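Local coordinates for ArsR family transcriptional regulator (Staphylococcus aureus, PDB 6CDB), which probably represses transcription by binding DNA as a dimeric winged helix-turn-helix protein of the ArsR family that responds to zinc, at residues L60-L63 / K64-L68; T17-F20 / K21-D25. The protein carries 1 engineered substitution. All blocks are in the same frame, centred on the assembly; numbering follows the deposited sequence.

Contact 1 (L60-L63 / K64-L68); sequences LKLL and KSLHL. Engineered in segment 64-68: L66 (natural residue Val).
L63 and L68 meet across a helix end where the chain leaves the helix: L68 N reaches back five residues to L63 O (2.9 Å, N-H...O angle 158°), while H67 between them takes a positive phi of 60°. A second bond, H67 N to K64 O at 2.8 Å, completes a Schellman motif with H67 as its C-prime residue. It ends helix 53-65, the second helix of the helix-turn-helix and probably the one that reads DNA, as in other winged helix-turn-helix repressors.

The bonds K64 N to L60 O and S65 N to K61 O are ordinary i to i+4 bonds of the alpha helix. After them the pattern weakens. L66 N lies 3.4 Å from both L62 O and L63 O, and both bonds are weak. L62 O gains a stronger partner in S65 OG at 2.8 Å. A chi1 of 76° sets the S65 hydroxyl over the backbone and aims it back along the helix at this oxygen of the preceding turn, which gives a polar side chain near the surface an intrahelical partner.

The leucines form two separate apolar pairs. L62 and the engineered L66 run side by side, pointing the same way, with their CD1 atoms 4.1 Å apart. L63 and L68 instead cross at about a right angle, L63 CD2 against L68 CD1 at 4.0 Å, and R28 and M32 of helix 26-37 also pack on L63. At the turn itself, H67 O is hydrogen-bonded to NE2 of H97 of the second subunit, a zinc-binding residue, so the helix end is linked to a zinc site through that ring. L68 CB, meanwhile, rests 3.4 Å from L63 O, the same oxygen that its backbone N grips.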
loop_
_atom_site.group_PDB
_atom_site.type_symbol
_atom_site.label_atom_id
_atom_site.label_comp_id
_atom_site.label_asym_id
_atom_site.label_seq_id
_atom_site.Cartn_x
_atom_site.Cartn_y
_atom_site.Cartn_z
ATOM N N LEU A 60 -8.038 14.606 1.705
ATOM C CA LEU A 60 -8.919 14.021 0.698
ATOM C C LEU A 60 -8.673 14.606 -0.687
ATOM O O LEU A 60 -8.863 13.904 -1.688
ATOM C CB LEU A 60 -10.387 14.218 1.084
ATOM C CG LEU A 60 -10.914 13.527 2.329
ATOM C CD1 LEU A 60 -12.336 14.047 2.657
ATOM C CD2 LEU A 60 -10.952 12.035 2.146
ATOM N N LYS A 61 -8.279 15.885 -0.781
ATOM C CA LYS A 61 -7.842 16.392 -2.080
ATOM C C LYS A 61 -6.650 15.597 -2.572
ATOM O O LYS A 61 -6.601 15.198 -3.744
ATOM C CB LYS A 61 -7.478 17.873 -2.025
ATOM C CG LYS A 61 -8.508 18.762 -1.383
ATOM C CD LYS A 61 -9.699 19.008 -2.282
ATOM C CE LYS A 61 -10.829 19.642 -1.474
ATOM N NZ LYS A 61 -10.370 20.944 -0.863
ATOM N N LEU A 62 -5.686 15.332 -1.683
ATOM C CA LEU A 62 -4.528 14.551 -2.116
ATOM C C LEU A 62 -4.937 13.137 -2.528
ATOM O O LEU A 62 -4.542 12.656 -3.594
ATOM C CB LEU A 62 -3.463 14.504 -1.022
ATOM C CG LEU A 62 -2.344 13.487 -1.299
ATOM C CD1 LEU A 62 -1.660 13.691 -2.677
ATOM C CD2 LEU A 62 -1.309 13.528 -0.195
ATOM N N LEU A 63 -5.737 12.462 -1.696
ATOM C CA LEU A 63 -6.144 11.092 -2.003
ATOM C C LEU A 63 -6.964 11.029 -3.285
ATOM O O LEU A 63 -6.861 10.058 -4.052
ATOM C CB LEU A 63 -6.932 10.501 -0.826
ATOM C CG LEU A 63 -6.146 10.326 0.478
ATOM C CD1 LEU A 63 -7.066 9.949 1.641
ATOM C CD2 LEU A 63 -5.021 9.288 0.305
ATOM N N LYS A 64 -7.767 12.060 -3.550
ATOM C CA LYS A 64 -8.564 12.078 -4.774
ATOM C C LYS A 64 -7.676 12.260 -6.005
ATOM O O LYS A 64 -7.884 11.595 -7.030
ATOM C CB LYS A 64 -9.626 13.179 -4.705
ATOM C CG LYS A 64 -10.635 13.122 -5.851
ATOM C CD LYS A 64 -11.392 14.436 -6.035
ATOM C CE LYS A 64 -12.441 14.632 -4.967
ATOM N NZ LYS A 64 -13.201 15.912 -5.134
ATOM N N SER A 65 -6.671 13.139 -5.919
ATOM C CA SER A 65 -5.794 13.344 -7.069
ATOM C C SER A 65 -5.092 12.056 -7.487
ATOM O O SER A 65 -4.712 11.909 -8.653
ATOM C CB SER A 65 -4.758 14.421 -6.761
ATOM O OG SER A 65 -3.748 13.901 -5.921
ATOM N N LEU A 66 -4.903 11.120 -6.556
ATOM C CA LEU A 66 -4.284 9.838 -6.847
ATOM C C LEU A 66 -5.308 8.741 -7.095
ATOM O O LEU A 66 -4.937 7.565 -7.144
ATOM C CB LEU A 66 -3.348 9.431 -5.710
ATOM C CG LEU A 66 -2.140 10.349 -5.534
ATOM C CD1 LEU A 66 -1.369 9.932 -4.312
ATOM C CD2 LEU A 66 -1.253 10.308 -6.757
ATOM N N HIS A 67 -6.582 9.103 -7.250
ATOM C CA HIS A 67 -7.650 8.149 -7.549
ATOM C C HIS A 67 -7.779 7.095 -6.465
ATOM O O HIS A 67 -8.096 5.939 -6.744
ATOM C CB HIS A 67 -7.453 7.487 -8.916
ATOM C CG HIS A 67 -7.384 8.467 -10.041
ATOM N ND1 HIS A 67 -8.491 9.156 -10.493
ATOM C CD2 HIS A 67 -6.340 8.900 -10.783
ATOM C CE1 HIS A 67 -8.130 9.967 -11.471
ATOM N NE2 HIS A 67 -6.831 9.831 -11.667
ATOM N N LEU A 68 -7.548 7.493 -5.218
ATOM C CA LEU A 68 -7.742 6.601 -4.082
ATOM C C LEU A 68 -9.093 6.787 -3.400
ATOM O O LEU A 68 -9.598 5.842 -2.784
ATOM C CB LEU A 68 -6.604 6.795 -3.068
ATOM C CG LEU A 68 -5.231 6.427 -3.668
ATOM C CD1 LEU A 68 -4.126 6.702 -2.673
ATOM C CD2 LEU A 68 -5.215 4.970 -4.120
#

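Contact 2 (T17-F20 / K21-D25); sequences TEIF and KALGD
K21 lays its aliphatic chain back over T17, one turn earlier in helix 10-23. The two side chains run side by side and point the same way, K21 CE coming within 4.1 Å of T17 CG2. A chi1 of -92°, followed by a fully extended chain, draws the methylenes along the carbonyl of that turn, with K21 CG 3.5 Å from T17 O. The same oxygen accepts the helical bond from K21 N at 2.9 Å. With CG2 anti to its backbone N, the T17 methyl lies beside the K21 chain, and T17 OG1 is hydrogen-bonded to L13 O further back in the helix. At the far end of K21, NZ lies 4.4 Å from E18 OE2, too far for a salt bridge, although the opposite charges probably attract weakly.

I19 and L23 make a second i to i+4 pair, again pointing the same way: I19 CG2 touches L23 CD1 at 3.9 Å, and L23 CG sits against I19 O at 3.4 Å. The same oxygen accepts the helical bond from L23 N, and A22 N bonds to E18 O between the two pairs.

The chain then leaves the helical path. G24 is the centre of an inverse gamma turn, with D25 N bonded weakly to L23 O at 2.8 Å, and D25 becomes the N-cap of helix 26-37, its OD2 taking R28 N. A22 O, near the end of helix 10-23, is held by R28 NH1. Helix 26-37 covers L23 through I29 and M32, while the second subunit packs its I29 on T17 and F20 and its F20 on L23, so this end of helix 10-23 is packed by helix 26-37, by L66 and L68 after helix 53-65, and by the dimer partner.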
loop_
_atom_site.group_PDB
_atom_site.type_symbol
_atom_site.label_atom_id
_atom_site.label_comp_id
_atom_site.label_asym_id
_atom_site.label_seq_id
_atom_site.Cartn_x
_atom_site.Cartn_y
_atom_site.Cartn_z
ATOM N N THR A 17 4.328 3.761 -6.664
ATOM C CA THR A 17 5.133 4.394 -5.628
ATOM C C THR A 17 4.426 5.607 -5.030
ATOM O O THR A 17 4.435 5.794 -3.809
ATOM C CB THR A 17 6.499 4.787 -6.201
ATOM O OG1 THR A 17 7.153 3.622 -6.709
ATOM C CG2 THR A 17 7.379 5.424 -5.129
ATOM N N GLU A 18 3.797 6.441 -5.865
ATOM C CA GLU A 18 3.115 7.612 -5.316
ATOM C C GLU A 18 1.916 7.220 -4.467
ATOM O O GLU A 18 1.628 7.882 -3.453
ATOM C CB GLU A 18 2.670 8.557 -6.434
ATOM C CG GLU A 18 3.789 8.989 -7.364
ATOM C CD GLU A 18 4.900 9.698 -6.602
ATOM O OE1 GLU A 18 4.584 10.609 -5.798
ATOM O OE2 GLU A 18 6.078 9.331 -6.814
ATOM N N ILE A 19 1.211 6.153 -4.867
ATOM C CA ILE A 19 0.088 5.666 -4.078
ATOM C C ILE A 19 0.555 5.253 -2.694
ATOM O O ILE A 19 -0.029 5.660 -1.679
ATOM C CB ILE A 19 -0.623 4.509 -4.801
ATOM C CG1 ILE A 19 -1.424 5.050 -5.990
ATOM C CG2 ILE A 19 -1.529 3.744 -3.820
ATOM C CD1 ILE A 19 -1.886 3.982 -6.943
ATOM N N PHE A 20 1.598 4.423 -2.625
ATOM C CA PHE A 20 2.064 3.970 -1.317
ATOM C C PHE A 20 2.674 5.111 -0.507
ATOM O O PHE A 20 2.582 5.118 0.727
ATOM C CB PHE A 20 3.077 2.837 -1.482
ATOM C CG PHE A 20 2.461 1.538 -1.936
ATOM C CD1 PHE A 20 1.420 0.969 -1.231
ATOM C CD2 PHE A 20 2.910 0.906 -3.083
ATOM C CE1 PHE A 20 0.838 -0.237 -1.652
ATOM C CE2 PHE A 20 2.338 -0.298 -3.515
ATOM C CZ PHE A 20 1.288 -0.861 -2.793
ATOM N N LYS A 21 3.315 6.066 -1.175
ATOM C CA LYS A 21 3.850 7.221 -0.463
ATOM C C LYS A 21 2.732 8.018 0.189
ATOM O O LYS A 21 2.817 8.379 1.367
ATOM C CB LYS A 21 4.658 8.106 -1.416
ATOM C CG LYS A 21 6.117 7.767 -1.452
ATOM C CD LYS A 21 6.863 8.661 -2.432
ATOM C CE LYS A 21 8.341 8.316 -2.451
ATOM N NZ LYS A 21 9.033 9.021 -3.554
ATOM N N ALA A 22 1.655 8.278 -0.557
ATOM C CA ALA A 22 0.530 9.011 0.014
ATOM C C ALA A 22 -0.138 8.227 1.134
ATOM O O ALA A 22 -0.600 8.813 2.119
ATOM C CB ALA A 22 -0.485 9.344 -1.072
ATOM N N LEU A 23 -0.215 6.903 1.006
ATOM C CA LEU A 23 -0.830 6.140 2.082
ATOM C C LEU A 23 0.097 5.943 3.271
ATOM O O LEU A 23 -0.340 5.385 4.280
ATOM C CB LEU A 23 -1.300 4.772 1.567
ATOM C CG LEU A 23 -2.453 4.748 0.567
ATOM C CD1 LEU A 23 -2.573 3.363 -0.030
ATOM C CD2 LEU A 23 -3.765 5.152 1.261
ATOM N N GLY A 24 1.368 6.338 3.176
ATOM C CA GLY A 24 2.257 6.205 4.314
ATOM C C GLY A 24 2.041 7.333 5.315
ATOM O O GLY A 24 2.963 8.086 5.623
ATOM N N ASP A 25 0.824 7.458 5.830
ATOM C CA ASP A 25 0.442 8.580 6.689
ATOM C C ASP A 25 -0.653 8.087 7.622
ATOM O O ASP A 25 -1.699 7.638 7.145
ATOM C CB ASP A 25 -0.040 9.765 5.841
ATOM C CG ASP A 25 -0.463 10.971 6.680
ATOM O OD1 ASP A 25 0.186 12.029 6.581
ATOM O OD2 ASP A 25 -1.454 10.876 7.420
#

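Each contact follows its own continuous stretch off the end of a helix, but they leave it differently: contact 1 through a Schellman motif toward strand 69-74, contact 2 through an inverse gamma turn into helix 26-37. Contact 2 is the more buried, pressed into the dimer interface; contact 1 is only partly buried, with K61, K64 and S65 at the surface. They also touch each other. The engineered L66 sets its CD1 3.4 Å from A22 CB, and L68 CD2 lies 3.9 Å from I19 CG2, so the turn that follows helix 53-65 packs on helix 10-23. R28 serves both, packing on leucines of contact 1 and hydrogen-bonding to contact 2.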